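Fimbriae-associated protein FAP1 (Streptococcus parasanguinis, PDB 2X12) forms serine-rich fimbriae on the surface of Streptococcus parasanguinis and probably mediates bacterial adhesion and biofilm formation. Local coordinates at residues Y164-N169 against A318-A323; E196-T201 against V265-I270; K212-I217 against K259-G264; A292-S297 against S326-G331. All coordinates share one frame; numbering follows the deposited sequence.

Contact 1: Y164-N169 against A318-A323; sequences YWAGGN and APYVIA
A single beta bridge joins the loop after strand 162-163 to strand 318-322, which is paired on its other side with strand 307-311 in a two-stranded antiparallel sheet. Y164 lies across from Y320 and bonds to the residues before and after it. Its N-H gives a nearly straight hydrogen bond (163°) to the oxygen of P319, with Y164 N 3.0 Å from P319 O and in the carbonyl plane. V321 N in turn donates to Y164 O at 3.0 Å, from a position somewhat above that carbonyl plane. The Y164 ring, its CG anti to the carbonyl carbon, turns along the first residues of the strand: P319 O lies at its edge, and A318 CB is 3.7 Å from Y164 CE2. W165 runs toward the other end of the segment, to V321 and A323. Its CB starts away from the strand, but with CG anti to the backbone N (chi1 171°) the six-membered part of the indole comes back, placing W165 CE3 3.4 Å from V321 O and W165 CH2 4.1 Å from A323 CB. One face of this indole carries the backbone N of G167, and both W165 and V321 pack on I330 of strand 330-336, so the bridge lies against the larger sheet. Beyond W165, the loop presents A166 to the strand. Y320 CG lies between backbone N and carbonyl carbon (chi1 61°), and A166 CB makes a CH-pi contact over the centre of the ring, 3.9 Å from the Y320 ring centroid.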
loop_
_atom_site.group_PDB
_atom_site.type_symbol
_atom_site.label_atom_id
_atom_site.label_comp_id
_atom_site.label_asym_id
_atom_site.label_seq_id
_atom_site.Cartn_x
_atom_site.Cartn_y
_atom_site.Cartn_z
ATOM N N TYR A 164 4.108 -8.244 5.039
ATOM C CA TYR A 164 4.876 -8.994 4.080
ATOM C C TYR A 164 3.988 -10.015 3.392
ATOM O O TYR A 164 2.779 -10.048 3.583
ATOM C CB TYR A 164 6.063 -9.667 4.759
ATOM C CG TYR A 164 6.994 -8.677 5.438
ATOM C CD1 TYR A 164 8.223 -8.318 4.881
ATOM C CD2 TYR A 164 6.635 -8.096 6.651
ATOM C CE1 TYR A 164 9.080 -7.388 5.534
ATOM C CE2 TYR A 164 7.461 -7.176 7.304
ATOM C CZ TYR A 164 8.679 -6.809 6.749
ATOM O OH TYR A 164 9.423 -5.867 7.441
ATOM N N TRP A 165 4.585 -10.859 2.572
ATOM C CA TRP A 165 3.858 -11.919 1.891
ATOM C C TRP A 165 4.593 -13.259 2.078
ATOM O O TRP A 165 5.752 -13.410 1.714
ATOM C CB TRP A 165 3.728 -11.542 0.413
ATOM C CG TRP A 165 3.201 -12.574 -0.486
ATOM C CD1 TRP A 165 3.916 -13.381 -1.297
ATOM C CD2 TRP A 165 1.834 -12.891 -0.702
ATOM N NE1 TRP A 165 3.093 -14.213 -1.988
ATOM C CE2 TRP A 165 1.799 -13.939 -1.644
ATOM C CE3 TRP A 165 0.628 -12.430 -0.154
ATOM C CZ2 TRP A 165 0.617 -14.515 -2.072
ATOM C CZ3 TRP A 165 -0.533 -13.004 -0.573
ATOM C CH2 TRP A 165 -0.533 -14.044 -1.531
ATOM N N ALA A 166 3.925 -14.192 2.728
ATOM C CA ALA A 166 4.244 -15.609 2.604
ATOM C C ALA A 166 3.280 -16.031 1.564
ATOM O O ALA A 166 2.134 -15.516 1.555
ATOM C CB ALA A 166 3.927 -16.389 3.885
ATOM N N GLY A 167 3.701 -16.965 0.723
ATOM C CA GLY A 167 2.802 -17.471 -0.304
ATOM C C GLY A 167 2.286 -18.738 0.293
ATOM O O GLY A 167 1.571 -18.703 1.292
ATOM N N GLY A 168 2.714 -19.863 -0.260
ATOM C CA GLY A 168 2.470 -21.127 0.407
ATOM C C GLY A 168 3.508 -21.462 1.489
ATOM O O GLY A 168 3.719 -22.667 1.781
ATOM N N ASN A 169 4.176 -20.452 2.073
ATOM C CA ASN A 169 5.338 -20.702 2.923
ATOM C C ASN A 169 5.625 -19.595 3.933
ATOM O O ASN A 169 6.435 -18.696 3.696
ATOM C CB ASN A 169 6.566 -20.941 2.044
ATOM C CG ASN A 169 7.698 -21.588 2.789
ATOM O OD1 ASN A 169 7.603 -21.894 3.970
ATOM N ND2 ASN A 169 8.793 -21.795 2.094
ATOM N N ALA A 318 7.113 -10.901 11.879
ATOM C CA ALA A 318 6.636 -10.022 10.857
ATOM C C ALA A 318 5.282 -10.511 10.424
ATOM O O ALA A 318 5.122 -11.658 10.031
ATOM C CB ALA A 318 7.605 -10.053 9.681
ATOM N N PRO A 319 4.301 -9.643 10.457
ATOM C CA PRO A 319 3.010 -10.068 9.983
ATOM C C PRO A 319 2.973 -10.232 8.465
ATOM O O PRO A 319 3.586 -9.462 7.743
ATOM C CB PRO A 319 2.115 -8.893 10.374
ATOM C CG PRO A 319 2.992 -7.730 10.201
ATOM C CD PRO A 319 4.388 -8.186 10.569
ATOM N N TYR A 320 2.214 -11.200 7.982
ATOM C CA TYR A 320 2.035 -11.316 6.548
ATOM C C TYR A 320 0.597 -11.370 6.187
ATOM O O TYR A 320 -0.207 -11.789 7.024
ATOM C CB TYR A 320 2.756 -12.543 5.997
ATOM C CG TYR A 320 2.334 -13.877 6.517
ATOM C CD1 TYR A 320 3.028 -14.481 7.555
ATOM C CD2 TYR A 320 1.300 -14.575 5.927
ATOM C CE1 TYR A 320 2.673 -15.727 8.025
ATOM C CE2 TYR A 320 0.933 -15.830 6.389
ATOM C CZ TYR A 320 1.627 -16.405 7.430
ATOM O OH TYR A 320 1.272 -17.642 7.898
ATOM N N VAL A 321 0.287 -10.975 4.940
ATOM C CA VAL A 321 -1.092 -11.037 4.407
ATOM C C VAL A 321 -1.460 -12.342 3.699
ATOM O O VAL A 321 -0.649 -12.917 2.940
ATOM C CB VAL A 321 -1.339 -9.912 3.401
ATOM C CG1 VAL A 321 -2.735 -10.071 2.769
ATOM C CG2 VAL A 321 -1.180 -8.551 4.077
ATOM N N ILE A 322 -2.677 -12.799 3.960
ATOM C CA ILE A 322 -3.257 -13.919 3.246
ATOM C C ILE A 322 -4.293 -13.365 2.277
ATOM O O ILE A 322 -5.157 -12.526 2.642
ATOM C CB ILE A 322 -3.943 -14.903 4.182
ATOM C CG1 ILE A 322 -2.905 -15.703 4.984
ATOM C CG2 ILE A 322 -4.854 -15.855 3.390
ATOM C CD1 ILE A 322 -3.366 -16.106 6.409
ATOM N N ALA A 323 -4.241 -13.843 1.039
ATOM C CA ALA A 323 -5.071 -13.241 0.033
ATOM C C ALA A 323 -6.486 -13.612 0.340
ATOM O O ALA A 323 -6.738 -14.681 0.882
ATOM C CB ALA A 323 -4.663 -13.722 -1.325
#

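Contact 2: E196-T201 against V265-I270; sequences EYDPTT and VTKHTI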
loop_
_atom_site.group_PDB
_atom_site.type_symbol
_atom_site.label_atom_id
_atom_site.label_comp_id
_atom_site.label_asym_id
_atom_site.label_seq_id
_atom_site.Cartn_x
_atom_site.Cartn_y
_atom_site.Cartn_z
ATOM N N GLU A 196 6.517 2.125 -4.336
ATOM C CA GLU A 196 7.279 1.411 -5.310
ATOM C C GLU A 196 7.085 -0.036 -4.986
ATOM O O GLU A 196 7.656 -0.529 -4.012
ATOM C CB GLU A 196 8.744 1.769 -5.197
ATOM C CG GLU A 196 9.067 3.217 -5.576
ATOM C CD GLU A 196 8.770 3.592 -7.040
ATOM O OE1 GLU A 196 8.214 2.746 -7.798
ATOM O OE2 GLU A 196 9.099 4.757 -7.417
ATOM N N TYR A 197 6.259 -0.679 -5.808
ATOM C CA TYR A 197 5.900 -2.089 -5.730
ATOM C C TYR A 197 6.775 -2.927 -6.661
ATOM O O TYR A 197 6.944 -2.590 -7.819
ATOM C CB TYR A 197 4.436 -2.217 -6.142
ATOM C CG TYR A 197 3.770 -3.584 -6.039
ATOM C CD1 TYR A 197 3.999 -4.443 -4.978
ATOM C CD2 TYR A 197 2.825 -3.966 -6.974
ATOM C CE1 TYR A 197 3.302 -5.653 -4.872
ATOM C CE2 TYR A 197 2.124 -5.178 -6.880
ATOM C CZ TYR A 197 2.364 -6.030 -5.836
ATOM O OH TYR A 197 1.690 -7.254 -5.781
ATOM N N ASP A 198 7.340 -4.011 -6.137
ATOM C CA ASP A 198 8.161 -4.946 -6.919
ATOM C C ASP A 198 7.800 -6.402 -6.693
ATOM O O ASP A 198 8.408 -7.086 -5.903
ATOM C CB ASP A 198 9.637 -4.763 -6.570
ATOM C CG ASP A 198 10.532 -5.648 -7.399
ATOM O OD1 ASP A 198 10.124 -6.027 -8.528
ATOM O OD2 ASP A 198 11.637 -5.975 -6.919
ATOM N N PRO A 199 6.814 -6.895 -7.395
ATOM C CA PRO A 199 6.407 -8.265 -7.172
ATOM C C PRO A 199 7.300 -9.253 -7.902
ATOM O O PRO A 199 7.162 -10.445 -7.780
ATOM C CB PRO A 199 4.980 -8.284 -7.710
ATOM C CG PRO A 199 4.934 -7.214 -8.672
ATOM C CD PRO A 199 5.829 -6.154 -8.175
ATOM N N THR A 200 8.228 -8.706 -8.641
ATOM C CA THR A 200 9.161 -9.423 -9.450
ATOM C C THR A 200 9.876 -10.541 -8.764
ATOM O O THR A 200 10.264 -11.495 -9.424
ATOM C CB THR A 200 10.145 -8.390 -9.972
ATOM O OG1 THR A 200 9.551 -7.846 -11.144
ATOM C CG2 THR A 200 11.599 -8.920 -10.229
ATOM N N THR A 201 10.075 -10.458 -7.453
ATOM C CA THR A 201 10.811 -11.556 -6.796
ATOM C C THR A 201 9.858 -12.654 -6.310
ATOM O O THR A 201 10.121 -13.839 -6.474
ATOM C CB THR A 201 11.730 -11.064 -5.668
ATOM O OG1 THR A 201 12.445 -9.933 -6.148
ATOM C CG2 THR A 201 12.768 -12.165 -5.245
ATOM N N VAL A 265 5.031 -9.940 -15.403
ATOM C CA VAL A 265 5.131 -9.342 -14.069
ATOM C C VAL A 265 6.233 -8.289 -14.068
ATOM O O VAL A 265 7.329 -8.560 -14.509
ATOM C CB VAL A 265 5.451 -10.470 -13.047
ATOM C CG1 VAL A 265 5.664 -9.921 -11.658
ATOM C CG2 VAL A 265 4.329 -11.481 -13.030
ATOM N N THR A 266 5.936 -7.086 -13.593
ATOM C CA THR A 266 6.956 -6.019 -13.547
ATOM C C THR A 266 6.794 -5.159 -12.306
ATOM O O THR A 266 5.722 -5.175 -11.673
ATOM C CB THR A 266 6.837 -5.025 -14.730
ATOM O OG1 THR A 266 5.646 -4.240 -14.571
ATOM C CG2 THR A 266 6.823 -5.726 -16.076
ATOM N N LYS A 267 7.853 -4.391 -12.014
ATOM C CA LYS A 267 7.832 -3.292 -11.048
ATOM C C LYS A 267 6.723 -2.368 -11.388
ATOM O O LYS A 267 6.408 -2.232 -12.536
ATOM C CB LYS A 267 9.111 -2.469 -11.135
ATOM C CG LYS A 267 10.346 -3.210 -10.644
ATOM C CD LYS A 267 11.605 -2.325 -10.679
ATOM C CE LYS A 267 12.779 -3.003 -9.909
ATOM N NZ LYS A 267 14.109 -2.367 -10.216
ATOM N N HIS A 268 6.161 -1.694 -10.399
ATOM C CA HIS A 268 5.142 -0.695 -10.652
ATOM C C HIS A 268 5.311 0.466 -9.733
ATOM O O HIS A 268 5.924 0.318 -8.709
ATOM C CB HIS A 268 3.796 -1.300 -10.430
ATOM C CG HIS A 268 3.434 -2.319 -11.447
ATOM N ND1 HIS A 268 3.061 -1.978 -12.729
ATOM C CD2 HIS A 268 3.391 -3.672 -11.384
ATOM C CE1 HIS A 268 2.790 -3.081 -13.410
ATOM N NE2 HIS A 268 2.983 -4.124 -12.618
ATOM N N THR A 269 4.759 1.612 -10.105
ATOM C CA THR A 269 4.877 2.832 -9.324
ATOM C C THR A 269 3.510 3.377 -9.118
ATOM O O THR A 269 2.902 3.882 -10.048
ATOM C CB THR A 269 5.700 3.856 -10.084
ATOM O OG1 THR A 269 6.979 3.285 -10.363
ATOM C CG2 THR A 269 5.868 5.166 -9.294
ATOM N N ILE A 270 3.024 3.257 -7.897
ATOM C CA ILE A 270 1.671 3.663 -7.536
ATOM C C ILE A 270 1.761 5.000 -6.853
ATOM O O ILE A 270 2.612 5.182 -6.000
ATOM C CB ILE A 270 1.078 2.681 -6.524
ATOM C CG1 ILE A 270 1.302 1.225 -6.984
ATOM C CG2 ILE A 270 -0.418 2.956 -6.269
ATOM C CD1 ILE A 270 1.205 0.182 -5.849
#
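The Y197 ring has P199 CD over the centre of one face, 3.8 Å above the plane, so the chain folds back over its own aromatic two residues on. On the other segment, the H268 imidazole has T266 OG1 standing over one face, offset toward the rim. The polar ends of both rings are tied to other parts of the chain: Y197 OH to A329 O and T294 OG1, H268 ND1 to the carboxylate of D236. A third flat group, the E196 carboxylate, is brought back across the strands by a bend at chi2 (-63°). T269 OG1 donates to E196 OE1 at 2.9 Å on the syn lone pair, the two side chains running alongside each other. Strands 190-197 and 268-276 are neighbours in a five-stranded antiparallel sheet, and this is where their pairing ends. Y197 and H268 form a hydrogen-bonded pair: H268 N meets Y197 O at 2.8 Å, nearly straight (168°) and in the carbonyl plane, while Y197 N reaches H268 O at 3.1 Å along a more bent line (145°). E196 and T269 make the adjoining non-hydrogen-bonded pair. On the face bearing Y197 and H268, Y197 CB touches I270 CD1 at 4.0 Å, and the sheet packs on strands 212-220 and 287-295 in the manner of a beta sandwich. Past Y197 the chain leaves the strand in what is consistent with an Asx turn, D198 OD1 accepting a long bond from T200 N. There the P199 ring and the V265 isopropyl group pass one another, P199 CG 4.1 Å from V265 CG1.

Contact 3: K212-I217 against K259-G264; sequences KTYTGI and KGTTKG
K259 enters at the rim of the Y214 phenol: its carbonyl oxygen lies near the ring plane, with K259 O 4.0 Å from Y214 CE2. The oxygen of G260 also comes near the ring, G260 O being 3.8 Å from Y214 CD2, and it accepts from S258 OG. T261 then lays a methyl on the aromatic group. With OG1 in the crowded position between backbone N and carbonyl carbon, CG2 is turned over one face of the Y214 ring as a CH-pi contact. The hydroxyl branch points to the aliphatic part of K212, whose chain passes at a slant, with T261 OG1 3.9 Å from K212 CG. T262 forms an antiparallel hydrogen-bonded pair with T213. T262 N reaches a lone pair of T213 O at 2.9 Å through a bent bond (137°), whereas T213 N donates to T262 O at 3.1 Å along a straighter line (160°) but from above the carbonyl plane. K263 is paired with K212, the two lysines leaving on the same face, where both are exposed to solvent. At G264 the backbone turns with a positive phi (84°) and brings its carbonyl oxygen within reach of the T213 hydroxyl. The single hydroxyl proton of T213 thus has two carbonyls to choose from, G264 O at 2.8 Å and T262 O at 3.2 Å from T213 OG1. Strand 254-263 flanks strand 212-220 on one side; on the other runs strand 287-295, with T295 bonded to the Y214 backbone, and T262 and T215 rest on H268 of the facing sheet.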
loop_
_atom_site.group_PDB
_atom_site.type_symbol
_atom_site.label_atom_id
_atom_site.label_comp_id
_atom_site.label_asym_id
_atom_site.label_seq_id
_atom_site.Cartn_x
_atom_site.Cartn_y
_atom_site.Cartn_z
ATOM N N LYS A 212 -1.486 -11.489 -18.549
ATOM C CA LYS A 212 -1.860 -10.102 -18.620
ATOM C C LYS A 212 -2.261 -9.672 -17.247
ATOM O O LYS A 212 -3.415 -9.792 -16.862
ATOM C CB LYS A 212 -2.951 -9.918 -19.651
ATOM C CG LYS A 212 -2.337 -9.604 -21.026
ATOM C CD LYS A 212 -3.260 -9.916 -22.297
ATOM C CE LYS A 212 -2.530 -9.507 -23.677
ATOM N NZ LYS A 212 -2.431 -10.605 -24.751
ATOM N N THR A 213 -1.288 -9.165 -16.516
ATOM C CA THR A 213 -1.463 -8.886 -15.116
ATOM C C THR A 213 -2.053 -7.527 -14.812
ATOM O O THR A 213 -1.892 -6.567 -15.575
ATOM C CB THR A 213 -0.124 -9.001 -14.368
ATOM O OG1 THR A 213 0.743 -7.936 -14.757
ATOM C CG2 THR A 213 0.527 -10.328 -14.726
ATOM N N TYR A 214 -2.741 -7.478 -13.678
ATOM C CA TYR A 214 -3.274 -6.257 -13.141
ATOM C C TYR A 214 -2.592 -5.917 -11.824
ATOM O O TYR A 214 -2.316 -6.811 -11.018
ATOM C CB TYR A 214 -4.748 -6.407 -12.863
ATOM C CG TYR A 214 -5.607 -6.249 -14.059
ATOM C CD1 TYR A 214 -6.105 -7.341 -14.692
ATOM C CD2 TYR A 214 -5.946 -5.010 -14.548
ATOM C CE1 TYR A 214 -6.914 -7.232 -15.807
ATOM C CE2 TYR A 214 -6.771 -4.877 -15.678
ATOM C CZ TYR A 214 -7.250 -6.023 -16.294
ATOM O OH TYR A 214 -8.042 -6.061 -17.395
ATOM N N THR A 215 -2.381 -4.636 -11.562
ATOM C CA THR A 215 -1.875 -4.233 -10.271
ATOM C C THR A 215 -2.931 -3.424 -9.541
ATOM O O THR A 215 -3.784 -2.786 -10.171
ATOM C CB THR A 215 -0.582 -3.475 -10.475
ATOM O OG1 THR A 215 0.351 -4.363 -11.159
ATOM C CG2 THR A 215 -0.028 -2.967 -9.154
ATOM N N GLY A 216 -2.920 -3.475 -8.221
ATOM C CA GLY A 216 -3.891 -2.731 -7.472
ATOM C C GLY A 216 -3.317 -2.250 -6.169
ATOM O O GLY A 216 -2.373 -2.873 -5.655
ATOM N N ILE A 217 -3.916 -1.180 -5.614
ATOM C CA ILE A 217 -3.511 -0.612 -4.326
ATOM C C ILE A 217 -4.750 -0.468 -3.501
ATOM O O ILE A 217 -5.702 0.139 -3.928
ATOM C CB ILE A 217 -2.863 0.736 -4.551
ATOM C CG1 ILE A 217 -2.290 1.319 -3.258
ATOM C CG2 ILE A 217 -3.839 1.667 -5.203
ATOM C CD1 ILE A 217 -1.214 0.475 -2.640
ATOM N N LYS A 259 -6.344 0.207 -14.973
ATOM C CA LYS A 259 -7.245 0.098 -16.091
ATOM C C LYS A 259 -6.624 -0.804 -17.127
ATOM O O LYS A 259 -7.326 -1.573 -17.799
ATOM C CB LYS A 259 -7.545 1.470 -16.698
ATOM C CG LYS A 259 -8.676 2.206 -15.964
ATOM C CD LYS A 259 -9.479 3.264 -16.797
ATOM C CE LYS A 259 -10.183 4.284 -15.810
ATOM N NZ LYS A 259 -11.054 5.314 -16.467
ATOM N N GLY A 260 -5.303 -0.720 -17.252
ATOM C CA GLY A 260 -4.584 -1.552 -18.207
ATOM C C GLY A 260 -3.826 -2.681 -17.527
ATOM O O GLY A 260 -3.545 -2.653 -16.296
ATOM N N THR A 261 -3.471 -3.666 -18.341
ATOM C CA THR A 261 -2.666 -4.792 -17.887
ATOM C C THR A 261 -1.187 -4.619 -18.276
ATOM O O THR A 261 -0.777 -3.678 -18.956
ATOM C CB THR A 261 -3.206 -6.103 -18.502
ATOM O OG1 THR A 261 -3.221 -6.014 -19.948
ATOM C CG2 THR A 261 -4.604 -6.381 -18.007
ATOM N N THR A 262 -0.386 -5.569 -17.851
ATOM C CA THR A 262 1.035 -5.543 -18.121
ATOM C C THR A 262 1.440 -6.913 -18.574
ATOM O O THR A 262 1.167 -7.881 -17.884
ATOM C CB THR A 262 1.759 -5.201 -16.837
ATOM O OG1 THR A 262 1.435 -3.853 -16.516
ATOM C CG2 THR A 262 3.230 -5.331 -16.989
ATOM N N LYS A 263 2.099 -7.018 -19.719
ATOM C CA LYS A 263 2.493 -8.347 -20.155
ATOM C C LYS A 263 3.475 -8.843 -19.150
ATOM O O LYS A 263 4.531 -8.276 -18.985
ATOM C CB LYS A 263 3.078 -8.423 -21.589
ATOM C CG LYS A 263 2.650 -9.754 -22.323
ATOM C CD LYS A 263 3.291 -9.971 -23.706
ATOM C CE LYS A 263 4.749 -10.548 -23.619
ATOM N NZ LYS A 263 5.324 -11.070 -24.919
ATOM N N GLY A 264 3.105 -9.887 -18.442
ATOM C CA GLY A 264 4.020 -10.505 -17.500
ATOM C C GLY A 264 3.984 -9.761 -16.200
ATOM O O GLY A 264 3.034 -9.034 -15.932
#

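Contact 4: A292-S297 against S326-G331; sequences AATTLS and SGTAIG
A beta bulge interrupts the antiparallel pairing of strand 287-295 with the cornered chain 327-328 and 330-331, and A292, T294 and T328 have the most surface buried here. T294 and T328 form one hydrogen-bonded pair: T294 N donates almost straight (169°) to T328 O at 2.9 Å, and T328 N lies 2.8 Å from T294 O, nearly along the C=O axis. A292 forms the other with G331: A292 N donates to G331 O at 2.8 Å, and G331 N to A292 O at 3.2 Å. Between these pairs one strand has A293 alone and the other has A329 and I330. The excess is accommodated at A329, whose left-handed backbone (phi 42°, psi 47°) turns the corner. T328 has OG1 anti to its backbone N, which puts CG2 in the crowded position, 3.5 Å from T294 O; its side chain also meets W165. A293 bonds through its backbone to G216 of strand 212-220 on the far side of its strand. Beside the bulge, I330 CA sets a C-H toward A292 O, while I330 CG1 packs on the methyl of A293, 3.7 Å from A293 CB.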
loop_
_atom_site.group_PDB
_atom_site.type_symbol
_atom_site.label_atom_id
_atom_site.label_comp_id
_atom_site.label_asym_id
_atom_site.label_seq_id
_atom_site.Cartn_x
_atom_site.Cartn_y
_atom_site.Cartn_z
ATOM N N ALA A 292 -0.317 -3.140 -1.747
ATOM C CA ALA A 292 -0.160 -3.362 -3.179
ATOM C C ALA A 292 -0.489 -4.817 -3.463
ATOM O O ALA A 292 -0.087 -5.684 -2.677
ATOM C CB ALA A 292 1.285 -3.030 -3.620
ATOM N N ALA A 293 -1.227 -5.110 -4.536
ATOM C CA ALA A 293 -1.414 -6.519 -4.918
ATOM C C ALA A 293 -1.256 -6.675 -6.388
ATOM O O ALA A 293 -1.436 -5.717 -7.093
ATOM C CB ALA A 293 -2.735 -7.016 -4.517
ATOM N N THR A 294 -0.905 -7.875 -6.830
ATOM C CA THR A 294 -1.013 -8.259 -8.207
ATOM C C THR A 294 -2.089 -9.324 -8.373
ATOM O O THR A 294 -2.258 -10.160 -7.486
ATOM C CB THR A 294 0.296 -8.858 -8.675
ATOM O OG1 THR A 294 1.315 -7.827 -8.803
ATOM C CG2 THR A 294 0.081 -9.519 -9.970
ATOM N N THR A 295 -2.838 -9.297 -9.482
ATOM C CA THR A 295 -3.611 -10.470 -9.906
ATOM C C THR A 295 -3.190 -10.935 -11.286
ATOM O O THR A 295 -2.945 -10.143 -12.129
ATOM C CB THR A 295 -5.120 -10.265 -9.971
ATOM O OG1 THR A 295 -5.402 -9.213 -10.863
ATOM C CG2 THR A 295 -5.684 -9.960 -8.658
ATOM N N LEU A 296 -3.193 -12.237 -11.510
ATOM C CA LEU A 296 -2.729 -12.828 -12.731
ATOM C C LEU A 296 -3.683 -12.654 -13.869
ATOM O O LEU A 296 -3.240 -12.687 -14.998
ATOM C CB LEU A 296 -2.470 -14.300 -12.513
ATOM C CG LEU A 296 -1.419 -14.461 -11.396
ATOM C CD1 LEU A 296 -0.967 -15.898 -11.170
ATOM C CD2 LEU A 296 -0.204 -13.626 -11.683
ATOM N N SER A 297 -4.979 -12.467 -13.639
ATOM C CA SER A 297 -5.844 -12.253 -14.810
ATOM C C SER A 297 -7.041 -11.396 -14.589
ATOM O O SER A 297 -7.462 -10.738 -15.518
ATOM C CB SER A 297 -6.333 -13.576 -15.372
ATOM O OG SER A 297 -7.636 -13.828 -14.907
ATOM N N SER A 326 -7.686 -14.024 -5.070
ATOM C CA SER A 326 -6.885 -14.302 -6.246
ATOM C C SER A 326 -5.731 -13.320 -6.355
ATOM O O SER A 326 -4.939 -13.362 -7.315
ATOM C CB SER A 326 -7.786 -14.200 -7.481
ATOM O OG SER A 326 -8.305 -12.881 -7.547
ATOM N N GLY A 327 -5.674 -12.417 -5.383
ATOM C CA GLY A 327 -4.566 -11.505 -5.249
ATOM C C GLY A 327 -3.331 -12.254 -4.816
ATOM O O GLY A 327 -3.415 -13.340 -4.206
ATOM N N THR A 328 -2.183 -11.700 -5.167
ATOM C CA THR A 328 -0.923 -12.315 -4.812
ATOM C C THR A 328 0.129 -11.211 -4.703
ATOM O O THR A 328 -0.147 -10.055 -5.000
ATOM C CB THR A 328 -0.528 -13.433 -5.828
ATOM O OG1 THR A 328 0.463 -14.321 -5.282
ATOM C CG2 THR A 328 -0.014 -12.814 -7.088
ATOM N N ALA A 329 1.327 -11.596 -4.264
ATOM C CA ALA A 329 2.411 -10.660 -3.937
ATOM C C ALA A 329 1.896 -9.444 -3.183
ATOM O O ALA A 329 2.229 -8.341 -3.518
ATOM C CB ALA A 329 3.123 -10.228 -5.156
ATOM N N ILE A 330 1.064 -9.653 -2.173
ATOM C CA ILE A 330 0.559 -8.524 -1.409
ATOM C C ILE A 330 1.521 -8.043 -0.343
ATOM O O ILE A 330 2.145 -8.827 0.365
ATOM C CB ILE A 330 -0.702 -8.887 -0.700
ATOM C CG1 ILE A 330 -1.771 -9.243 -1.732
ATOM C CG2 ILE A 330 -1.124 -7.752 0.134
ATOM C CD1 ILE A 330 -3.029 -9.875 -1.158
ATOM N N GLY A 331 1.654 -6.743 -0.195
ATOM C CA GLY A 331 2.463 -6.203 0.899
ATOM C C GLY A 331 2.121 -4.753 1.049
ATOM O O GLY A 331 1.402 -4.191 0.213
#

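Contact 4 is the most buried of the four, and its grip is mostly backbone bonds between small residues. It shares a sheet with contact 3, whose strand 212-220 lies beside strand 287-295, but contact 3 is the most exposed and adds lysine, threonine and tyrosine side chains to a single hydrogen-bonded backbone pair. Contact 2 belongs to the facing five-stranded sheet; it touches both, with E196 and T269 on the more exposed face and the buried Y197 and H268 on the inner one. Contact 1, partly buried against the larger sheet, is the least regular, a lone bridge eked out by aromatics. It meets contact 4 through W165 and V321, yet stays about 8 Å from contact 2 at the nearest atoms.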